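Local coordinates for levansucrase (PDB 1OYG), which is a single-chain bacterial enzyme of the levansucrase/invertase family, built on the five-bladed beta-propeller fold, at residues His19-His23 with Ala255-Lys259; Gln27-Gln32 with Asn366-Leu370; Val320-Asn324 with Gly395-Val399. One frame throughout, in Å; residues are numbered along the deposited sequence.

Contact 1. Residues His19-His23 with Ala255-Lys259; sequences HITRH and AYYGK
With CG set beside its backbone N (chi1 -62°) and a bend farther out at chi3, R22 runs alongside Y257, both side chains pointing the same way. R22 CD therefore lies over one face of the Y257 ring, 4.0 Å from the centroid and offset toward the rim. This CH-pi contact uses the aliphatic part of the arginine; its guanidinium goes on to a salt bridge with E267, and Y257 OH bonds to L251 O. H23 is rotated differently, CG anti to the backbone N (chi1 174°), which carries its ring across the aliphatic chain of K259, with H23 CD2 3.3 Å from K259 CB. At the other end Y256 turns its ring edge toward the face of H19 in an offset edge-to-face pair, centroids 5.4 Å apart and planes at 60°. H19 NE2 has its own partner in T14 O. Between these side chains two backbone bonds fix the register: R22 N donates to Y256 O at 3.0 Å, and H23 N to Y257 O, also at 3.0 Å. T21 CA adds a CA-H...O contact to Y256 O at 3.4 Å. At the start of helix 22-26 T21 OG1 bonds weakly to D24 N: a helix N-cap in which a loop far off in the sequence supplies acceptors for two first-turn N-H groups.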
ATOM      1  N   HIS A  19       8.249  15.533   0.551  1.00  4.17           N
ATOM      2  CA  HIS A  19       7.267  15.699   1.619  1.00  4.18           C
ATOM      3  C   HIS A  19       5.859  15.940   1.083  1.00  4.12           C
ATOM      4  O   HIS A  19       5.654  16.673   0.110  1.00  4.62           O
ATOM      5  CB  HIS A  19       7.677  16.848   2.540  1.00  4.17           C
ATOM      6  CG  HIS A  19       9.012  16.639   3.177  1.00  4.31           C
ATOM      7  ND1 HIS A  19       9.185  15.853   4.295  1.00  4.40           N
ATOM      8  CD2 HIS A  19      10.246  17.068   2.823  1.00  4.32           C
ATOM      9  CE1 HIS A  19      10.467  15.818   4.611  1.00  4.58           C
ATOM     10  NE2 HIS A  19      11.132  16.550   3.735  1.00  4.68           N
ATOM     11  N   ILE A  20       4.896  15.301   1.735  1.00  3.95           N
ATOM     12  CA  ILE A  20       3.485  15.561   1.523  1.00  3.93           C
ATOM     13  C   ILE A  20       3.172  16.735   2.434  1.00  3.83           C
ATOM     14  O   ILE A  20       3.115  16.576   3.652  1.00  4.25           O
ATOM     15  CB  ILE A  20       2.661  14.309   1.881  1.00  3.93           C
ATOM     16  CG1 ILE A  20       3.083  13.147   0.971  1.00  3.97           C
ATOM     17  CG2 ILE A  20       1.155  14.588   1.770  1.00  3.42           C
ATOM     18  CD1 ILE A  20       2.328  11.840   1.194  1.00  4.12           C
ATOM     19  N   THR A  21       3.011  17.921   1.851  1.00  3.93           N
ATOM     20  CA  THR A  21       2.932  19.154   2.631  1.00  3.90           C
ATOM     21  C   THR A  21       1.504  19.542   2.952  1.00  3.73           C
ATOM     22  O   THR A  21       0.569  19.179   2.243  1.00  3.87           O
ATOM     23  CB  THR A  21       3.606  20.331   1.899  1.00  4.12           C
ATOM     24  OG1 THR A  21       2.870  20.660   0.715  1.00  4.30           O
ATOM     25  CG2 THR A  21       5.002  19.970   1.411  1.00  4.59           C
ATOM     26  N   ARG A  22       1.351  20.326   4.010  1.00  3.56           N
ATOM     27  CA  ARG A  22       0.039  20.780   4.433  1.00  3.47           C
ATOM     28  C   ARG A  22      -0.599  21.659   3.367  1.00  3.75           C
ATOM     29  O   ARG A  22      -1.803  21.588   3.147  1.00  3.62           O
ATOM     30  CB  ARG A  22       0.145  21.543   5.751  1.00  3.29           C
ATOM     31  CG  ARG A  22       0.672  20.701   6.905  1.00  2.79           C
ATOM     32  CD  ARG A  22       0.520  21.354   8.254  1.00  3.04           C
ATOM     33  NE  ARG A  22      -0.873  21.405   8.686  1.00  2.85           N
ATOM     34  CZ  ARG A  22      -1.531  20.387   9.229  1.00  2.84           C
ATOM     35  NH1 ARG A  22      -0.932  19.225   9.444  1.00  2.84           N
ATOM     36  NH2 ARG A  22      -2.801  20.540   9.577  1.00  3.81           N
ATOM     37  N   HIS A  23       0.203  22.484   2.700  1.00  4.13           N
ATOM     38  CA  HIS A  23      -0.345  23.380   1.690  1.00  4.47           C
ATOM     39  C   HIS A  23      -0.967  22.583   0.547  1.00  4.17           C
ATOM     40  O   HIS A  23      -2.052  22.919   0.077  1.00  4.23           O
ATOM     41  CB  HIS A  23       0.712  24.333   1.132  1.00  4.74           C
ATOM     42  CG  HIS A  23       0.210  25.171  -0.004  1.00  6.98           C
ATOM     43  ND1 HIS A  23       0.165  24.710  -1.302  1.00  9.92           N
ATOM     44  CD2 HIS A  23      -0.305  26.423  -0.030  1.00  9.68           C
ATOM     45  CE1 HIS A  23      -0.335  25.651  -2.083  1.00 10.26           C
ATOM     46  NE2 HIS A  23      -0.627  26.701  -1.337  1.00 10.56           N
ATOM     47  N   ALA A 255       9.386  22.718   6.210  1.00  2.82           N
ATOM     48  CA  ALA A 255       9.380  21.753   5.106  1.00  2.82           C
ATOM     49  C   ALA A 255       8.079  20.950   5.028  1.00  2.69           C
ATOM     50  O   ALA A 255       7.709  20.465   3.964  1.00  3.32           O
ATOM     51  CB  ALA A 255      10.568  20.803   5.217  1.00  2.92           C
ATOM     52  N   TYR A 256       7.396  20.807   6.159  1.00  2.71           N
ATOM     53  CA  TYR A 256       6.153  20.045   6.217  1.00  2.36           C
ATOM     54  C   TYR A 256       4.935  20.870   5.826  1.00  2.45           C
ATOM     55  O   TYR A 256       3.854  20.325   5.664  1.00  2.35           O
ATOM     56  CB  TYR A 256       5.960  19.479   7.624  1.00  2.07           C
ATOM     57  CG  TYR A 256       7.119  18.635   8.124  1.00  2.00           C
ATOM     58  CD1 TYR A 256       7.915  17.898   7.246  1.00  2.00           C
ATOM     59  CD2 TYR A 256       7.412  18.572   9.479  1.00  2.00           C
ATOM     60  CE1 TYR A 256       8.968  17.125   7.710  1.00  2.00           C
ATOM     61  CE2 TYR A 256       8.469  17.803   9.952  1.00  2.00           C
ATOM     62  CZ  TYR A 256       9.239  17.082   9.061  1.00  2.00           C
ATOM     63  OH  TYR A 256      10.280  16.306   9.506  1.00  2.26           O
ATOM     64  N   TYR A 257       5.120  22.177   5.677  1.00  2.51           N
ATOM     65  CA  TYR A 257       4.038  23.104   5.361  1.00  2.75           C
ATOM     66  C   TYR A 257       4.046  23.516   3.890  1.00  3.22           C
ATOM     67  O   TYR A 257       3.009  23.505   3.233  1.00  3.36           O
ATOM     68  CB  TYR A 257       4.151  24.340   6.254  1.00  2.58           C
ATOM     69  CG  TYR A 257       3.848  24.059   7.711  1.00  2.23           C
ATOM     70  CD1 TYR A 257       2.637  24.442   8.272  1.00  2.53           C
ATOM     71  CD2 TYR A 257       4.773  23.407   8.527  1.00  2.03           C
ATOM     72  CE1 TYR A 257       2.350  24.188   9.610  1.00  2.78           C
ATOM     73  CE2 TYR A 257       4.497  23.153   9.866  1.00  2.73           C
ATOM     74  CZ  TYR A 257       3.280  23.550  10.398  1.00  2.50           C
ATOM     75  OH  TYR A 257       2.987  23.307  11.724  1.00  3.44           O
ATOM     76  N   GLY A 258       5.216  23.884   3.381  1.00  3.73           N
ATOM     77  CA  GLY A 258       5.348  24.365   2.016  1.00  4.30           C
ATOM     78  C   GLY A 258       4.778  25.759   1.825  1.00  4.67           C
ATOM     79  O   GLY A 258       4.460  26.449   2.794  1.00  4.96           O
ATOM     80  N   LYS A 259       4.666  26.160   0.559  1.00  5.23           N
ATOM     81  CA  LYS A 259       4.132  27.461   0.125  1.00  5.43           C
ATOM     82  C   LYS A 259       5.018  28.669   0.448  1.00  5.28           C
ATOM     83  O   LYS A 259       5.599  29.264  -0.456  1.00  5.86           O
ATOM     84  CB  LYS A 259       2.707  27.692   0.652  1.00  5.74           C
ATOM     85  CG  LYS A 259       1.994  28.943   0.096  1.00  6.73           C
ATOM     86  CD  LYS A 259       1.983  29.001  -1.435  1.00  7.87           C
ATOM     87  CE  LYS A 259       1.141  30.158  -1.944  1.00  8.99           C
ATOM     88  NZ  LYS A 259       0.937  30.092  -3.418  1.00 10.22           N
TER

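Contact 2. Residues Gln27-Gln32 with Asn366-Leu370; sequences QIPEQQ and NKTGL
Q31 reaches T368 and N366 with both ends of its amide, and this is the tight part of the contact. Its CG stands anti to the backbone N (chi1 -169°) and the chain stays extended, so the amide is carried straight from the helix to the 366-370 turn. NE2 donates to N366 O at 2.8 Å with good geometry, the acceptor close to the amide plane of Q31 and the donor in the carbonyl plane. Q31 OE1 accepts a hydrogen bond from T368 OG1, 2.5 Å away, a separation so short that its exact value is doubtful. Bonds at the two ends of the amide hold its rotation. T368 OG1 is gripped twice, because L370 N donates to it at 3.1 Å. N366 ND2 bonds to L370 O at 2.8 Å, closing the turn on itself, and has a second partner in T430 OG1.

Apolar packing flanks the polar core on its buried side. I28 CG1 lies 4.0 Å from L370 CB, and L370 CD2 sits 3.7 Å from Q32 CA, where the leucine and Q31 side chains run antiparallel alongside each other. Y349 of strand 348-355 touches both I28 and L370 and so extends this apolar layer.

The solvent side is much looser. Exposed Q27 contributes little beyond its CB, 3.7 Å from T368 CG2; bent at chi2, the rest of the chain leads away and NE2 bonds to H23 O. The polar core is built round an ST turn, T368 OG1 accepting from the backbone N two residues on, by which the short helix 28-31 is tied to an interrupted edge strand of a four-stranded antiparallel sheet, one blade of the propeller.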
ATOM      1  N   GLN A  27      -5.455  21.893  -0.634  1.00  3.96           N
ATOM      2  CA  GLN A  27      -6.080  22.151  -1.933  1.00  4.10           C
ATOM      3  C   GLN A  27      -7.001  21.020  -2.390  1.00  3.82           C
ATOM      4  O   GLN A  27      -7.774  21.194  -3.325  1.00  3.95           O
ATOM      5  CB  GLN A  27      -5.016  22.379  -3.016  1.00  4.45           C
ATOM      6  CG  GLN A  27      -3.912  23.379  -2.678  1.00  5.87           C
ATOM      7  CD  GLN A  27      -4.427  24.643  -2.029  1.00  7.79           C
ATOM      8  OE1 GLN A  27      -5.281  25.330  -2.591  1.00  9.57           O
ATOM      9  NE2 GLN A  27      -3.912  24.958  -0.843  1.00  9.57           N
ATOM     10  N   ILE A  28      -6.921  19.868  -1.735  1.00  3.35           N
ATOM     11  CA  ILE A  28      -7.613  18.668  -2.210  1.00  2.94           C
ATOM     12  C   ILE A  28      -9.147  18.694  -2.040  1.00  2.88           C
ATOM     13  O   ILE A  28      -9.848  18.277  -2.948  1.00  2.64           O
ATOM     14  CB  ILE A  28      -6.962  17.396  -1.594  1.00  3.12           C
ATOM     15  CG1 ILE A  28      -5.580  17.182  -2.224  1.00  3.58           C
ATOM     16  CG2 ILE A  28      -7.851  16.169  -1.796  1.00  3.07           C
ATOM     17  CD1 ILE A  28      -4.807  15.989  -1.692  1.00  3.60           C
ATOM     18  N   PRO A  29      -9.684  19.156  -0.909  1.00  3.11           N
ATOM     19  CA  PRO A  29     -11.147  19.246  -0.760  1.00  3.18           C
ATOM     20  C   PRO A  29     -11.894  19.911  -1.931  1.00  3.42           C
ATOM     21  O   PRO A  29     -12.941  19.405  -2.339  1.00  3.63           O
ATOM     22  CB  PRO A  29     -11.307  20.049   0.533  1.00  3.18           C
ATOM     23  CG  PRO A  29     -10.116  19.644   1.337  1.00  3.28           C
ATOM     24  CD  PRO A  29      -8.992  19.561   0.328  1.00  2.92           C
ATOM     25  N   GLU A  30     -11.372  21.006  -2.471  1.00  3.43           N
ATOM     26  CA  GLU A  30     -11.996  21.647  -3.629  1.00  3.67           C
ATOM     27  C   GLU A  30     -11.698  20.870  -4.914  1.00  3.47           C
ATOM     28  O   GLU A  30     -12.581  20.686  -5.747  1.00  3.47           O
ATOM     29  CB  GLU A  30     -11.528  23.099  -3.767  1.00  3.92           C
ATOM     30  CG  GLU A  30     -12.219  23.893  -4.875  1.00  5.26           C
ATOM     31  CD  GLU A  30     -13.720  24.055  -4.674  1.00  7.14           C
ATOM     32  OE1 GLU A  30     -14.178  24.099  -3.515  1.00  9.17           O
ATOM     33  OE2 GLU A  30     -14.449  24.155  -5.684  1.00 10.60           O
ATOM     34  N   GLN A  31     -10.456  20.413  -5.062  1.00  3.37           N
ATOM     35  CA  GLN A  31     -10.012  19.719  -6.273  1.00  3.27           C
ATOM     36  C   GLN A  31     -10.739  18.397  -6.502  1.00  3.47           C
ATOM     37  O   GLN A  31     -11.024  18.030  -7.640  1.00  3.57           O
ATOM     38  CB  GLN A  31      -8.506  19.457  -6.199  1.00  3.10           C
ATOM     39  CG  GLN A  31      -7.884  18.979  -7.507  1.00  3.89           C
ATOM     40  CD  GLN A  31      -6.445  18.553  -7.330  1.00  4.58           C
ATOM     41  OE1 GLN A  31      -6.056  18.117  -6.246  1.00  5.46           O
ATOM     42  NE2 GLN A  31      -5.651  18.686  -8.385  1.00  5.05           N
ATOM     43  N   GLN A  32     -11.052  17.695  -5.418  1.00  3.51           N
ATOM     44  CA  GLN A  32     -11.641  16.357  -5.499  1.00  3.62           C
ATOM     45  C   GLN A  32     -13.078  16.351  -6.016  1.00  3.84           C
ATOM     46  O   GLN A  32     -13.628  15.286  -6.297  1.00  3.84           O
ATOM     47  CB  GLN A  32     -11.572  15.655  -4.137  1.00  3.57           C
ATOM     48  CG  GLN A  32     -12.514  16.222  -3.078  1.00  4.14           C
ATOM     49  CD  GLN A  32     -12.349  15.549  -1.735  1.00  4.76           C
ATOM     50  OE1 GLN A  32     -11.229  15.321  -1.283  1.00  5.17           O
ATOM     51  NE2 GLN A  32     -13.466  15.230  -1.092  1.00  6.41           N
ATOM     52  N   ASN A 366      -0.937  16.053 -10.407  1.00  3.11           N
ATOM     53  CA  ASN A 366      -2.085  16.955 -10.419  1.00  3.08           C
ATOM     54  C   ASN A 366      -1.927  18.120  -9.443  1.00  3.61           C
ATOM     55  O   ASN A 366      -2.902  18.570  -8.835  1.00  4.05           O
ATOM     56  CB  ASN A 366      -3.361  16.166 -10.127  1.00  2.89           C
ATOM     57  CG  ASN A 366      -3.517  14.983 -11.053  1.00  2.80           C
ATOM     58  OD1 ASN A 366      -3.456  15.143 -12.267  1.00  3.39           O
ATOM     59  ND2 ASN A 366      -3.705  13.792 -10.491  1.00  3.05           N
ATOM     60  N   LYS A 367      -0.683  18.583  -9.308  1.00  4.03           N
ATOM     61  CA  LYS A 367      -0.288  19.715  -8.456  1.00  4.38           C
ATOM     62  C   LYS A 367      -0.329  19.467  -6.940  1.00  4.23           C
ATOM     63  O   LYS A 367       0.476  20.038  -6.216  1.00  5.04           O
ATOM     64  CB  LYS A 367      -1.077  20.982  -8.811  1.00  4.70           C
ATOM     65  CG  LYS A 367      -0.906  21.433 -10.255  1.00  6.13           C
ATOM     66  CD  LYS A 367      -1.713  22.694 -10.532  1.00  7.86           C
ATOM     67  CE  LYS A 367      -1.644  23.117 -11.995  1.00  8.66           C
ATOM     68  NZ  LYS A 367      -2.152  24.501 -12.200  1.00 11.10           N
ATOM     69  N   THR A 368      -1.232  18.610  -6.467  1.00  3.85           N
ATOM     70  CA  THR A 368      -1.508  18.465  -5.034  1.00  3.53           C
ATOM     71  C   THR A 368      -1.140  17.106  -4.461  1.00  3.28           C
ATOM     72  O   THR A 368      -1.005  16.964  -3.249  1.00  3.16           O
ATOM     73  CB  THR A 368      -3.005  18.637  -4.778  1.00  3.52           C
ATOM     74  OG1 THR A 368      -3.725  17.641  -5.517  1.00  3.74           O
ATOM     75  CG2 THR A 368      -3.518  19.959  -5.315  1.00  3.24           C
ATOM     76  N   GLY A 369      -1.048  16.100  -5.324  1.00  3.12           N
ATOM     77  CA  GLY A 369      -0.885  14.724  -4.901  1.00  2.89           C
ATOM     78  C   GLY A 369      -2.148  13.897  -5.080  1.00  2.84           C
ATOM     79  O   GLY A 369      -2.092  12.674  -5.059  1.00  3.08           O
ATOM     80  N   LEU A 370      -3.294  14.548  -5.253  1.00  2.70           N
ATOM     81  CA  LEU A 370      -4.552  13.829  -5.422  1.00  2.74           C
ATOM     82  C   LEU A 370      -4.567  13.054  -6.732  1.00  2.83           C
ATOM     83  O   LEU A 370      -4.307  13.627  -7.790  1.00  2.85           O
ATOM     84  CB  LEU A 370      -5.730  14.799  -5.424  1.00  2.62           C
ATOM     85  CG  LEU A 370      -7.091  14.161  -5.733  1.00  2.86           C
ATOM     86  CD1 LEU A 370      -7.486  13.191  -4.630  1.00  3.56           C
ATOM     87  CD2 LEU A 370      -8.152  15.231  -5.928  1.00  2.61           C
TER

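Contact 3. Residues Val320-Asn324 with Gly395-Val399; sequences VFKMN and GNNVV
G395, the first residue of its segment, meets N324 twice. Its carbonyl O accepts from N324 ND2 at 3.1 Å; the hydrogen points well toward the oxygen, but the donor stands 49° out of the carbonyl plane, so the bond does not use a lone-pair direction. The other end of the same amide works through a water, which donates to N324 OD1 at 2.7 Å and accepts from G395 N at 3.0 Å. One asparagine side chain thereby engages both the N-H and the C=O of the glycine. N396 follows: its OD1 also comes near N324 ND2, but at a poor angle for a hydrogen bond. Its backbone is touched from the core side by M323, whose CE lies 3.3 Å from N396 C. The methionine gets there fully extended, with CG anti to its backbone N (chi1 176°). The CB of N397 points away from 320-324, and its OD1 bonds to N424 ND2. At V398 strand alternation brings CB toward 320-324 again, and CG1 packs 3.5 Å from M323 SD and 3.9 Å from F321 CZ, bridging the two.

Strands 320-323 and 397-399 run roughly antiparallel, at 150° judged on the short segments, yet their axes approach only to 10.4 Å, so side chains join them. Each belongs to its own antiparallel sheet: 318-323 pairs with 326-334, while 397-404 runs between 384-390 and 416-426, and A389 touches both F321 and V398.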
ATOM      1  N   VAL A 320       5.279   1.711  -6.735  1.00  3.64           N
ATOM      2  CA  VAL A 320       6.140   2.509  -7.593  1.00  3.70           C
ATOM      3  C   VAL A 320       6.488   1.736  -8.857  1.00  3.48           C
ATOM      4  O   VAL A 320       6.721   0.525  -8.812  1.00  3.56           O
ATOM      5  CB  VAL A 320       7.410   2.982  -6.840  1.00  3.88           C
ATOM      6  CG1 VAL A 320       8.321   1.817  -6.505  1.00  4.79           C
ATOM      7  CG2 VAL A 320       8.155   4.040  -7.635  1.00  4.45           C
ATOM      8  N   PHE A 321       6.490   2.441  -9.982  1.00  3.19           N
ATOM      9  CA  PHE A 321       6.819   1.854 -11.273  1.00  3.31           C
ATOM     10  C   PHE A 321       7.182   2.924 -12.284  1.00  3.35           C
ATOM     11  O   PHE A 321       6.821   4.089 -12.122  1.00  3.41           O
ATOM     12  CB  PHE A 321       5.653   1.011 -11.813  1.00  3.24           C
ATOM     13  CG  PHE A 321       4.353   1.768 -11.960  1.00  3.16           C
ATOM     14  CD1 PHE A 321       4.099   2.548 -13.083  1.00  3.25           C
ATOM     15  CD2 PHE A 321       3.368   1.666 -10.989  1.00  3.84           C
ATOM     16  CE1 PHE A 321       2.892   3.230 -13.219  1.00  3.01           C
ATOM     17  CE2 PHE A 321       2.159   2.345 -11.125  1.00  3.62           C
ATOM     18  CZ  PHE A 321       1.923   3.119 -12.244  1.00  3.44           C
ATOM     19  N   LYS A 322       7.888   2.512 -13.333  1.00  3.17           N
ATOM     20  CA  LYS A 322       8.231   3.393 -14.435  1.00  3.16           C
ATOM     21  C   LYS A 322       7.227   3.166 -15.551  1.00  3.08           C
ATOM     22  O   LYS A 322       6.876   2.029 -15.855  1.00  3.48           O
ATOM     23  CB  LYS A 322       9.657   3.131 -14.929  1.00  3.23           C
ATOM     24  CG  LYS A 322      10.213   4.253 -15.788  1.00  3.57           C
ATOM     25  CD  LYS A 322      11.601   3.936 -16.323  1.00  4.40           C
ATOM     26  CE  LYS A 322      12.138   5.100 -17.136  1.00  5.81           C
ATOM     27  NZ  LYS A 322      13.557   4.917 -17.556  1.00  7.37           N
ATOM     28  N   MET A 323       6.757   4.256 -16.141  1.00  2.94           N
ATOM     29  CA  MET A 323       5.776   4.203 -17.206  1.00  2.78           C
ATOM     30  C   MET A 323       6.065   5.334 -18.182  1.00  2.97           C
ATOM     31  O   MET A 323       6.059   6.511 -17.810  1.00  2.73           O
ATOM     32  CB  MET A 323       4.369   4.341 -16.626  1.00  2.75           C
ATOM     33  CG  MET A 323       3.272   4.385 -17.661  1.00  3.02           C
ATOM     34  SD  MET A 323       1.681   4.375 -16.857  1.00  3.74           S
ATOM     35  CE  MET A 323       0.589   4.690 -18.208  1.00  3.41           C
ATOM     36  N   ASN A 324       6.341   4.968 -19.428  1.00  3.39           N
ATOM     37  CA  ASN A 324       6.601   5.922 -20.499  1.00  3.53           C
ATOM     38  C   ASN A 324       7.577   7.035 -20.098  1.00  3.84           C
ATOM     39  O   ASN A 324       7.326   8.214 -20.337  1.00  4.35           O
ATOM     40  CB  ASN A 324       5.279   6.499 -21.021  1.00  3.43           C
ATOM     41  CG  ASN A 324       4.356   5.425 -21.579  1.00  3.68           C
ATOM     42  OD1 ASN A 324       4.799   4.505 -22.277  1.00  5.92           O
ATOM     43  ND2 ASN A 324       3.067   5.533 -21.268  1.00  3.80           N
ATOM     44  N   GLY A 395       0.918   1.572 -23.527  1.00  3.70           N
ATOM     45  CA  GLY A 395      -0.191   2.500 -23.474  1.00  3.55           C
ATOM     46  C   GLY A 395      -0.104   3.487 -22.332  1.00  3.12           C
ATOM     47  O   GLY A 395       0.825   3.457 -21.518  1.00  3.23           O
ATOM     48  N   ASN A 396      -1.115   4.348 -22.268  1.00  2.97           N
ATOM     49  CA  ASN A 396      -1.175   5.433 -21.296  1.00  3.00           C
ATOM     50  C   ASN A 396      -2.109   5.152 -20.129  1.00  2.80           C
ATOM     51  O   ASN A 396      -2.362   6.042 -19.326  1.00  2.94           O
ATOM     52  CB  ASN A 396      -1.618   6.723 -21.992  1.00  3.23           C
ATOM     53  CG  ASN A 396      -0.591   7.229 -22.973  1.00  3.73           C
ATOM     54  OD1 ASN A 396       0.592   6.895 -22.875  1.00  5.26           O
ATOM     55  ND2 ASN A 396      -1.033   8.042 -23.927  1.00  4.87           N
ATOM     56  N   ASN A 397      -2.627   3.930 -20.039  1.00  2.54           N
ATOM     57  CA  ASN A 397      -3.508   3.547 -18.941  1.00  3.00           C
ATOM     58  C   ASN A 397      -2.879   2.539 -18.000  1.00  2.82           C
ATOM     59  O   ASN A 397      -2.131   1.663 -18.424  1.00  3.10           O
ATOM     60  CB  ASN A 397      -4.804   2.942 -19.476  1.00  3.15           C
ATOM     61  CG  ASN A 397      -5.569   3.896 -20.338  1.00  4.12           C
ATOM     62  OD1 ASN A 397      -5.706   5.066 -20.000  1.00  5.16           O
ATOM     63  ND2 ASN A 397      -6.070   3.406 -21.470  1.00  5.59           N
ATOM     64  N   VAL A 398      -3.197   2.674 -16.716  1.00  2.65           N
ATOM     65  CA  VAL A 398      -2.988   1.615 -15.739  1.00  2.64           C
ATOM     66  C   VAL A 398      -4.350   1.137 -15.250  1.00  2.42           C
ATOM     67  O   VAL A 398      -5.357   1.834 -15.404  1.00  2.02           O
ATOM     68  CB  VAL A 398      -2.113   2.071 -14.553  1.00  2.71           C
ATOM     69  CG1 VAL A 398      -0.756   2.544 -15.052  1.00  2.69           C
ATOM     70  CG2 VAL A 398      -2.792   3.153 -13.710  1.00  2.89           C
ATOM     71  N   VAL A 399      -4.378  -0.067 -14.690  1.00  2.37           N
ATOM     72  CA  VAL A 399      -5.597  -0.654 -14.149  1.00  2.56           C
ATOM     73  C   VAL A 399      -5.598  -0.451 -12.643  1.00  2.37           C
ATOM     74  O   VAL A 399      -4.644  -0.823 -11.967  1.00  3.09           O
ATOM     75  CB  VAL A 399      -5.694  -2.159 -14.477  1.00  2.80           C
ATOM     76  CG1 VAL A 399      -6.869  -2.803 -13.752  1.00  3.32           C
ATOM     77  CG2 VAL A 399      -5.822  -2.360 -15.980  1.00  2.82           C
TER
HETATM   78  O   HOH W   1       3.692   2.669 -23.923  1.00 15.23           O

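In the fold
From the N terminus, contact 1 opens first and closes a span of 231 residues when 255-259 returns to the start of helix 22-26. Contact 2 opens on the next short helix, 28-31, and closes only at 366-370, so the two cross; their centres are 13 Å apart. Contact 3 opens at 320-324, inside the span of contact 2, and closes beyond it at 395-399: these also cross, whereas contacts 1 and 3 are in series, with centres about 27 Å apart. Together they fasten the N-terminal helices to the loop before helix 261-273 and to the 318-374 sheet, which contact 3 joins to the 384-432 sheet.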